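PDB 3ZWF: zinc phosphodiesterase ELAC protein 1, which cleaves extra 3' nucleotides from precursor tRNAs as a two-zinc endoribonuclease and removes 2',3'-cyclic phosphates from tRNAs during their repair. Local coordinates for residues V23-G28 with S46-G51; M1-L6 with A267-H272; T54-T59 with G71-I76. All coordinates share one frame; numbering follows the deposited sequence.

Contact 1. Residues V23-G28 with S46-G51; sequences VLRCEG and SQLKAG
Val23 and Arg25 meet Leu48 in a small, mainly apolar contact between a strand of the N-terminal sheet of the metallo-beta-lactamase fold and the loop that leads from helix 39-45 to strand 53-57. The interface buries 158 Å² in total. Nearly half of this, 75 Å², is on Leu48, which uses its two methyls separately, CD1 on Val23 and CD2 on Arg25. The CA atoms of Val23 and Leu48 are 8.7 Å apart, too far for the backbones to pair, and only side chains bridge the gap.

Leu48 meets Val23 tip to tip, and its CD1 settles at the branch point, 3.9 Å from Val23 CB and nearly as close to both methyls. The other methyl, CD2, is taken by Arg25, whose CD is 3.8 Å from Leu48 CD2. Arg25 leaves the backbone with CG anti to N (chi1 -162°) and then bends at chi3 (49°), which brings one face of the guanidinium over Leu48 CD2. Its polar end is committed elsewhere, NE forming a salt bridge with Asp2 on the adjoining strand 2-5, which probably helps to hold the group in this orientation. Leu48 also touches Thr4 of that strand.

Behind the leucine, the loop is shaped by an ST turn: Ser46, the first residue to leave helical geometry, accepts a hydrogen bond at OG from Leu48 N over 3.0 Å, with an N-H...O angle of 149°. Ser46 OG is also hydrogen-bonded to Leu43 O in the helix. Over the guanidinium of Arg25, Leu48 CD2 lies 3.6 Å above the plane, displaced toward its rim.

Contact 2. Residues M1-L6 with A267-H272; sequences MDVTFL and ADLLIH. With EDO (1,2-ethanediol), chain H; EDO (1,2-ethanediol), chain G.
Strand 2-5, where Val3 and Phe5 reach across to Leu269 and Ile271, runs nearly parallel to strand 269-272, at 18° between N-to-C directions. The axes approach to 10.6 Å, more than twice the spacing of neighbours within a sheet, so the strands belong to two sheets packed face to face, as in the alpha-beta/beta-alpha sandwich of metallo-beta-lactamases.

Val3 divides its methyls between two partners. CG2 meets Leu269 tip to tip, 3.8 Å from Leu269 CD2. The Val3 and Ile271 side chains run past each other in opposite directions, with Val3 CG1 3.9 Å from Ile271 CD1. With CG1 anti to the backbone N (chi1 -176°), the fork of the valine points one methyl at each residue. Phe5 approaches Ile271 from the opposite direction, CZ of its ring 3.8 Å from Ile271 CD1; that methyl touches both Val3 and Phe5.

On the other side of strand 2-5, Thr4 OG1 is hydrogen-bonded to O2 of an ethanediol (chain G), 2.6 Å away, probably a molecule from the crystallisation liquor. Val308 of strand 306-310 touches both Phe5 and Leu269, continuing the apolar layer onto the next strand of the second sheet.

All four residues that touch across the gap are buried and meet through carbon atoms alone, which implies that the two sheets are joined here by hydrophobic and dispersion forces.

Contact 3. Residues T54-T59 with G71-I76; sequences TKIFIT and GLLCTI
Ile56 of strand 53-57 meets Leu72 and Leu73 of helix 69-79 in a buried helix-on-sheet contact of the metallo-beta-lactamase fold. Its closely packed part is confined to methyl groups. The end of Ile56 serves both leucines: CD1 lies 4.3 Å from Leu72 CD2 and 4.2 Å from Leu73 CD2. An extended side chain makes this possible, chi2 of 173° carrying CD1 out toward the helix. Leu73 starts from a less direct position, its CB aimed neither at the strand nor away from it, yet its CD2 still arrives beside the isoleucine.

Even here the fit is modest. The two segments bury 83 Å² between them, 46 Å² of it on Ile56, and the nearest CA atoms, those of Ile56 and Leu73, are 10.4 Å apart. Ile76, one turn beyond Leu72, directs its CB toward the strand but makes no contact with 54-59. Cys74, partly exposed, faces elsewhere; it packs on Phe67 of the second subunit, so this side of the helix takes part in the dimer.

Other elements complete the surroundings of the three residues. Leu72 also touches Leu32 of strand 29-33 and Leu43 of helix 39-45, and Leu73 rests on Ile101 of helix 97-107, placing helix 69-79 between these two helices over the sheet. The backbone of Ile56 is hydrogen-bonded to Glu90 and Tyr92 of strand 89-94.

In the fold
The three contacts share the N-terminal sheet, which contact 2 joins to the second sheet while contacts 1 and 3 join it to a loop and a helix. Contacts 1 and 2 (centres 13 Å apart) are coupled directly: Val23 O and Thr4 N, 2.8 Å apart, probably form a hydrogen bond. Contact 3 follows contact 1 in the chain, with centres 12 Å apart, and Ala50 CB touches Leu72 CD1 at 4.2 Å. Contact 1 lies away from the zinc site. The side chain of Ile271 is about 8 Å from that of zinc ligand His311, and that of Ile56 about 10 Å from that of His65, so contacts 2 and 3 lie near the site, not in it.

Contact 1. Residues V23-G28 with S46-G51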
loop_
_atom_site.group_PDB
_atom_site.type_symbol
_atom_site.label_atom_id
_atom_site.label_comp_id
_atom_site.label_asym_id
_atom_site.label_seq_id
_atom_site.Cartn_x
_atom_site.Cartn_y
_atom_site.Cartn_z
ATOM N N VAL A 23 15.124 -7.033 4.941
ATOM C CA VAL A 23 14.959 -8.048 5.989
ATOM C C VAL A 23 16.293 -8.567 6.507
ATOM O O VAL A 23 17.144 -8.985 5.749
ATOM C CB VAL A 23 14.089 -9.227 5.524
ATOM C CG1 VAL A 23 14.076 -10.342 6.535
ATOM C CG2 VAL A 23 12.669 -8.742 5.264
ATOM N N LEU A 24 16.450 -8.485 7.824
ATOM C CA LEU A 24 17.529 -9.129 8.550
ATOM C C LEU A 24 17.032 -10.468 9.115
ATOM O O LEU A 24 15.998 -10.561 9.804
ATOM C CB LEU A 24 18.016 -8.217 9.679
ATOM C CG LEU A 24 19.151 -8.764 10.544
ATOM C CD1 LEU A 24 20.426 -9.053 9.746
ATOM C CD2 LEU A 24 19.419 -7.744 11.659
ATOM N N ARG A 25 17.796 -11.508 8.824
ATOM C CA ARG A 25 17.431 -12.858 9.183
ATOM C C ARG A 25 18.520 -13.440 10.031
ATOM O O ARG A 25 19.674 -13.353 9.672
ATOM C CB ARG A 25 17.228 -13.694 7.922
ATOM C CG ARG A 25 16.451 -14.975 8.124
ATOM C CD ARG A 25 16.047 -15.613 6.810
ATOM N NE ARG A 25 17.099 -15.759 5.818
ATOM C CZ ARG A 25 17.001 -16.549 4.748
ATOM N NH1 ARG A 25 15.910 -17.275 4.537
ATOM N NH2 ARG A 25 18.004 -16.617 3.877
ATOM N N CYS A 26 18.132 -13.971 11.179
ATOM C CA CYS A 26 19.022 -14.726 12.061
ATOM C C CYS A 26 18.325 -16.017 12.467
ATOM O O CYS A 26 17.287 -15.982 13.122
ATOM C CB CYS A 26 19.385 -13.923 13.311
ATOM S SG CYS A 26 20.018 -12.254 13.011
ATOM N N GLU A 27 18.893 -17.147 12.057
ATOM C CA GLU A 27 18.414 -18.465 12.477
ATOM C C GLU A 27 16.897 -18.614 12.286
ATOM O O GLU A 27 16.182 -19.014 13.205
ATOM C CB GLU A 27 18.805 -18.727 13.937
ATOM N N GLY A 28 16.421 -18.267 11.090
ATOM C CA GLY A 28 14.995 -18.405 10.725
ATOM C C GLY A 28 14.058 -17.281 11.169
ATOM O O GLY A 28 12.940 -17.173 10.657
ATOM N N SER A 46 10.400 -13.288 -3.099
ATOM C CA SER A 46 11.678 -13.638 -2.476
ATOM C C SER A 46 11.691 -15.065 -1.924
ATOM O O SER A 46 10.677 -15.738 -1.884
ATOM C CB SER A 46 12.002 -12.646 -1.364
ATOM O OG SER A 46 11.322 -12.984 -0.167
ATOM N N GLN A 47 12.855 -15.513 -1.457
ATOM C CA GLN A 47 12.955 -16.793 -0.714
ATOM C C GLN A 47 12.481 -16.725 0.740
ATOM O O GLN A 47 12.420 -17.742 1.426
ATOM C CB GLN A 47 14.385 -17.361 -0.766
ATOM N N LEU A 48 12.129 -15.534 1.204
ATOM C CA LEU A 48 11.659 -15.325 2.580
ATOM C C LEU A 48 10.166 -15.590 2.689
ATOM O O LEU A 48 9.457 -15.608 1.687
ATOM C CB LEU A 48 11.893 -13.887 2.989
ATOM C CG LEU A 48 13.288 -13.330 2.839
ATOM C CD1 LEU A 48 13.172 -11.815 2.813
ATOM C CD2 LEU A 48 14.167 -13.812 3.989
ATOM N N LYS A 49 9.696 -15.765 3.918
ATOM C CA LYS A 49 8.270 -15.984 4.194
ATOM C C LYS A 49 7.764 -14.945 5.205
ATOM O O LYS A 49 8.342 -14.788 6.294
ATOM C CB LYS A 49 8.041 -17.409 4.717
ATOM N N ALA A 50 6.710 -14.225 4.820
ATOM C CA ALA A 50 6.088 -13.189 5.664
ATOM C C ALA A 50 5.777 -13.717 7.063
ATOM O O ALA A 50 5.977 -13.027 8.072
ATOM C CB ALA A 50 4.793 -12.657 5.004
ATOM N N GLY A 51 5.314 -14.961 7.114
ATOM C CA GLY A 51 4.956 -15.620 8.380
ATOM C C GLY A 51 6.070 -15.785 9.398
ATOM O O GLY A 51 5.799 -16.054 10.560
#

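Contact 2. Residues M1-L6 with A267-H272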
loop_
_atom_site.group_PDB
_atom_site.type_symbol
_atom_site.label_atom_id
_atom_site.label_comp_id
_atom_site.label_asym_id
_atom_site.label_seq_id
_atom_site.Cartn_x
_atom_site.Cartn_y
_atom_site.Cartn_z
ATOM N N MET A 1 23.403 -15.402 9.346
ATOM C CA MET A 1 22.848 -14.016 9.363
ATOM C C MET A 1 22.927 -13.419 7.972
ATOM O O MET A 1 23.993 -13.353 7.365
ATOM C CB MET A 1 23.599 -13.118 10.336
ATOM C CG MET A 1 23.082 -11.687 10.374
ATOM S SD MET A 1 24.039 -10.623 11.440
ATOM C CE MET A 1 23.335 -10.984 13.063
ATOM N N ASP A 2 21.784 -12.993 7.454
ATOM C CA ASP A 2 21.789 -12.344 6.148
ATOM C C ASP A 2 20.815 -11.187 6.076
ATOM O O ASP A 2 19.926 -11.040 6.910
ATOM C CB ASP A 2 21.620 -13.333 4.984
ATOM C CG ASP A 2 20.444 -14.259 5.140
ATOM O OD1 ASP A 2 19.315 -13.793 5.378
ATOM O OD2 ASP A 2 20.653 -15.482 5.000
ATOM N N VAL A 3 21.085 -10.319 5.121
ATOM C CA VAL A 3 20.260 -9.185 4.807
ATOM C C VAL A 3 19.705 -9.376 3.399
ATOM O O VAL A 3 20.455 -9.624 2.475
ATOM C CB VAL A 3 21.138 -7.945 4.904
ATOM C CG1 VAL A 3 20.399 -6.704 4.689
ATOM C CG2 VAL A 3 21.786 -7.911 6.311
ATOM N N THR A 4 18.387 -9.266 3.259
ATOM C CA THR A 4 17.732 -9.352 1.965
ATOM C C THR A 4 17.041 -8.026 1.623
ATOM O O THR A 4 16.175 -7.560 2.360
ATOM C CB THR A 4 16.664 -10.472 1.937
ATOM O OG1 THR A 4 17.267 -11.735 2.209
ATOM C CG2 THR A 4 15.949 -10.523 0.546
ATOM N N PHE A 5 17.427 -7.428 0.509
ATOM C CA PHE A 5 16.783 -6.203 0.018
ATOM C C PHE A 5 15.513 -6.521 -0.726
ATOM O O PHE A 5 15.535 -7.208 -1.731
ATOM C CB PHE A 5 17.748 -5.406 -0.848
ATOM C CG PHE A 5 18.896 -4.865 -0.062
ATOM C CD1 PHE A 5 19.977 -5.671 0.192
ATOM C CD2 PHE A 5 18.847 -3.598 0.537
ATOM C CE1 PHE A 5 21.055 -5.226 0.983
ATOM C CE2 PHE A 5 19.947 -3.154 1.353
ATOM C CZ PHE A 5 21.012 -3.961 1.553
ATOM N N LEU A 6 14.393 -5.980 -0.282
ATOM C CA LEU A 6 13.126 -6.168 -0.958
ATOM C C LEU A 6 12.780 -4.998 -1.891
ATOM O O LEU A 6 12.204 -5.187 -2.973
ATOM C CB LEU A 6 11.990 -6.454 0.022
ATOM C CG LEU A 6 12.182 -7.741 0.835
ATOM C CD1 LEU A 6 11.229 -7.838 1.988
ATOM C CD2 LEU A 6 12.126 -9.014 -0.026
ATOM N N ALA A 267 30.636 -0.991 12.324
ATOM C CA ALA A 267 29.550 -1.785 11.737
ATOM C C ALA A 267 30.096 -2.770 10.705
ATOM O O ALA A 267 30.885 -2.402 9.813
ATOM C CB ALA A 267 28.490 -0.898 11.095
ATOM N N ASP A 268 29.639 -4.009 10.811
ATOM C CA ASP A 268 29.953 -5.039 9.823
ATOM C C ASP A 268 29.243 -4.805 8.520
ATOM O O ASP A 268 29.770 -5.107 7.454
ATOM C CB ASP A 268 29.625 -6.408 10.378
ATOM C CG ASP A 268 30.499 -6.739 11.555
ATOM O OD1 ASP A 268 31.699 -6.970 11.340
ATOM O OD2 ASP A 268 30.002 -6.700 12.689
ATOM N N LEU A 269 28.036 -4.260 8.629
ATOM C CA LEU A 269 27.276 -3.799 7.479
ATOM C C LEU A 269 26.585 -2.495 7.854
ATOM O O LEU A 269 25.931 -2.406 8.897
ATOM C CB LEU A 269 26.290 -4.867 7.063
ATOM C CG LEU A 269 25.738 -4.664 5.645
ATOM C CD1 LEU A 269 26.814 -5.080 4.665
ATOM C CD2 LEU A 269 24.432 -5.413 5.389
ATOM N N LEU A 270 26.760 -1.484 7.022
ATOM C CA LEU A 270 26.090 -0.203 7.161
ATOM C C LEU A 270 25.244 0.045 5.897
ATOM O O LEU A 270 25.792 0.099 4.804
ATOM C CB LEU A 270 27.104 0.923 7.331
ATOM C CG LEU A 270 26.598 2.365 7.294
ATOM C CD1 LEU A 270 25.573 2.593 8.359
ATOM C CD2 LEU A 270 27.802 3.292 7.521
ATOM N N ILE A 271 23.933 0.162 6.079
ATOM C CA ILE A 271 22.957 0.427 4.975
ATOM C C ILE A 271 22.540 1.895 5.038
ATOM O O ILE A 271 22.073 2.388 6.073
ATOM C CB ILE A 271 21.748 -0.461 5.053
ATOM C CG1 ILE A 271 22.160 -1.934 5.055
ATOM C CG2 ILE A 271 20.707 -0.085 3.905
ATOM C CD1 ILE A 271 20.963 -2.853 5.156
ATOM N N HIS A 272 22.829 2.607 3.960
ATOM C CA HIS A 272 22.654 4.051 3.897
ATOM C C HIS A 272 21.989 4.421 2.554
ATOM O O HIS A 272 22.281 3.839 1.523
ATOM C CB HIS A 272 24.028 4.741 4.014
ATOM C CG HIS A 272 23.972 6.179 4.420
ATOM N ND1 HIS A 272 23.451 7.170 3.609
ATOM C CD2 HIS A 272 24.443 6.806 5.534
ATOM C CE1 HIS A 272 23.541 8.332 4.249
ATOM N NE2 HIS A 272 24.142 8.140 5.407
HETATM C C1 EDO H . 19.597 -17.444 7.426
HETATM O O1 EDO H . 18.686 -18.192 8.243
HETATM C C2 EDO H . 20.279 -16.388 8.281
HETATM O O2 EDO H . 21.155 -15.634 7.458
HETATM C C1 EDO G . 15.428 -14.442 -0.702
HETATM O O1 EDO G . 15.747 -13.168 -1.271
HETATM C C2 EDO G . 16.452 -14.945 0.306
HETATM O O2 EDO G . 16.474 -14.125 1.460
#

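Contact 3. Residues T54-T59 with G71-I76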
loop_
_atom_site.group_PDB
_atom_site.type_symbol
_atom_site.label_atom_id
_atom_site.label_comp_id
_atom_site.label_asym_id
_atom_site.label_seq_id
_atom_site.Cartn_x
_atom_site.Cartn_y
_atom_site.Cartn_z
ATOM N N THR A 54 9.038 -11.486 12.930
ATOM C CA THR A 54 8.703 -11.303 14.352
ATOM C C THR A 54 8.796 -9.849 14.848
ATOM O O THR A 54 8.233 -9.487 15.891
ATOM C CB THR A 54 9.600 -12.149 15.234
ATOM O OG1 THR A 54 10.969 -11.812 14.966
ATOM C CG2 THR A 54 9.411 -13.625 14.949
ATOM N N LYS A 55 9.524 -9.031 14.100
ATOM C CA LYS A 55 9.693 -7.627 14.423
ATOM C C LYS A 55 9.740 -6.790 13.160
ATOM O O LYS A 55 10.254 -7.227 12.139
ATOM C CB LYS A 55 10.986 -7.386 15.237
ATOM C CG LYS A 55 11.077 -8.199 16.529
ATOM C CD LYS A 55 12.277 -7.810 17.391
ATOM C CE LYS A 55 12.544 -8.858 18.480
ATOM N NZ LYS A 55 11.401 -8.975 19.388
ATOM N N ILE A 56 9.230 -5.572 13.286
ATOM C CA ILE A 56 9.214 -4.588 12.229
ATOM C C ILE A 56 9.665 -3.247 12.768
ATOM O O ILE A 56 9.213 -2.803 13.838
ATOM C CB ILE A 56 7.756 -4.483 11.607
ATOM C CG1 ILE A 56 7.337 -5.869 11.097
ATOM C CG2 ILE A 56 7.710 -3.465 10.481
ATOM C CD1 ILE A 56 5.897 -5.978 10.630
ATOM N N PHE A 57 10.568 -2.608 12.049
ATOM C CA PHE A 57 11.152 -1.345 12.424
ATOM C C PHE A 57 10.905 -0.339 11.307
ATOM O O PHE A 57 11.344 -0.555 10.181
ATOM C CB PHE A 57 12.682 -1.492 12.668
ATOM C CG PHE A 57 13.058 -2.549 13.685
ATOM C CD1 PHE A 57 13.139 -3.893 13.353
ATOM C CD2 PHE A 57 13.344 -2.174 14.999
ATOM C CE1 PHE A 57 13.460 -4.848 14.280
ATOM C CE2 PHE A 57 13.666 -3.127 15.930
ATOM C CZ PHE A 57 13.758 -4.465 15.586
ATOM N N ILE A 58 10.286 0.789 11.646
ATOM C CA ILE A 58 9.988 1.845 10.653
ATOM C C ILE A 58 10.806 3.085 10.904
ATOM O O ILE A 58 10.805 3.628 12.033
ATOM C CB ILE A 58 8.460 2.218 10.682
ATOM C CG1 ILE A 58 7.574 0.998 10.417
ATOM C CG2 ILE A 58 8.163 3.337 9.679
ATOM C CD1 ILE A 58 7.783 0.274 9.053
ATOM N N THR A 59 11.587 3.495 9.896
ATOM C CA THR A 59 12.588 4.594 10.066
ATOM C C THR A 59 11.951 5.978 10.136
ATOM O O THR A 59 12.399 6.835 10.861
ATOM C CB THR A 59 13.610 4.632 8.957
ATOM O OG1 THR A 59 12.947 4.775 7.685
ATOM C CG2 THR A 59 14.475 3.344 8.954
ATOM N N GLY A 71 -1.311 -3.823 4.723
ATOM C CA GLY A 71 -1.413 -4.961 3.826
ATOM C C GLY A 71 -0.597 -6.133 4.284
ATOM O O GLY A 71 -1.071 -7.261 4.281
ATOM N N LEU A 72 0.645 -5.860 4.669
ATOM C CA LEU A 72 1.532 -6.899 5.178
ATOM C C LEU A 72 0.925 -7.627 6.388
ATOM O O LEU A 72 0.941 -8.851 6.445
ATOM C CB LEU A 72 2.894 -6.344 5.497
ATOM C CG LEU A 72 3.906 -7.351 6.050
ATOM C CD1 LEU A 72 4.214 -8.486 5.059
ATOM C CD2 LEU A 72 5.185 -6.616 6.468
ATOM N N LEU A 73 0.438 -6.876 7.372
ATOM C CA LEU A 73 -0.138 -7.489 8.589
ATOM C C LEU A 73 -1.344 -8.346 8.224
ATOM O O LEU A 73 -1.489 -9.470 8.695
ATOM C CB LEU A 73 -0.548 -6.425 9.617
ATOM C CG LEU A 73 0.626 -5.583 10.172
ATOM C CD1 LEU A 73 0.151 -4.467 11.084
ATOM C CD2 LEU A 73 1.727 -6.458 10.837
ATOM N N CYS A 74 -2.195 -7.818 7.352
ATOM C CA CYS A 74 -3.401 -8.546 6.923
ATOM C C CYS A 74 -3.046 -9.885 6.292
ATOM O O CYS A 74 -3.640 -10.917 6.587
ATOM C CB CYS A 74 -4.235 -7.720 5.932
ATOM S SG CYS A 74 -5.082 -6.399 6.654
ATOM N N THR A 75 -2.065 -9.852 5.412
ATOM C CA THR A 75 -1.677 -11.033 4.651
ATOM C C THR A 75 -0.978 -12.059 5.566
ATOM O O THR A 75 -1.262 -13.255 5.491
ATOM C CB THR A 75 -0.896 -10.607 3.367
ATOM O OG1 THR A 75 -1.776 -9.805 2.555
ATOM C CG2 THR A 75 -0.423 -11.803 2.579
ATOM N N ILE A 76 -0.124 -11.586 6.480
ATOM C CA ILE A 76 0.457 -12.461 7.503
ATOM C C ILE A 76 -0.664 -13.183 8.287
ATOM O O ILE A 76 -0.621 -14.389 8.496
ATOM C CB ILE A 76 1.350 -11.694 8.497
ATOM C CG1 ILE A 76 2.673 -11.284 7.828
ATOM C CG2 ILE A 76 1.658 -12.534 9.755
ATOM C CD1 ILE A 76 3.419 -10.283 8.604
#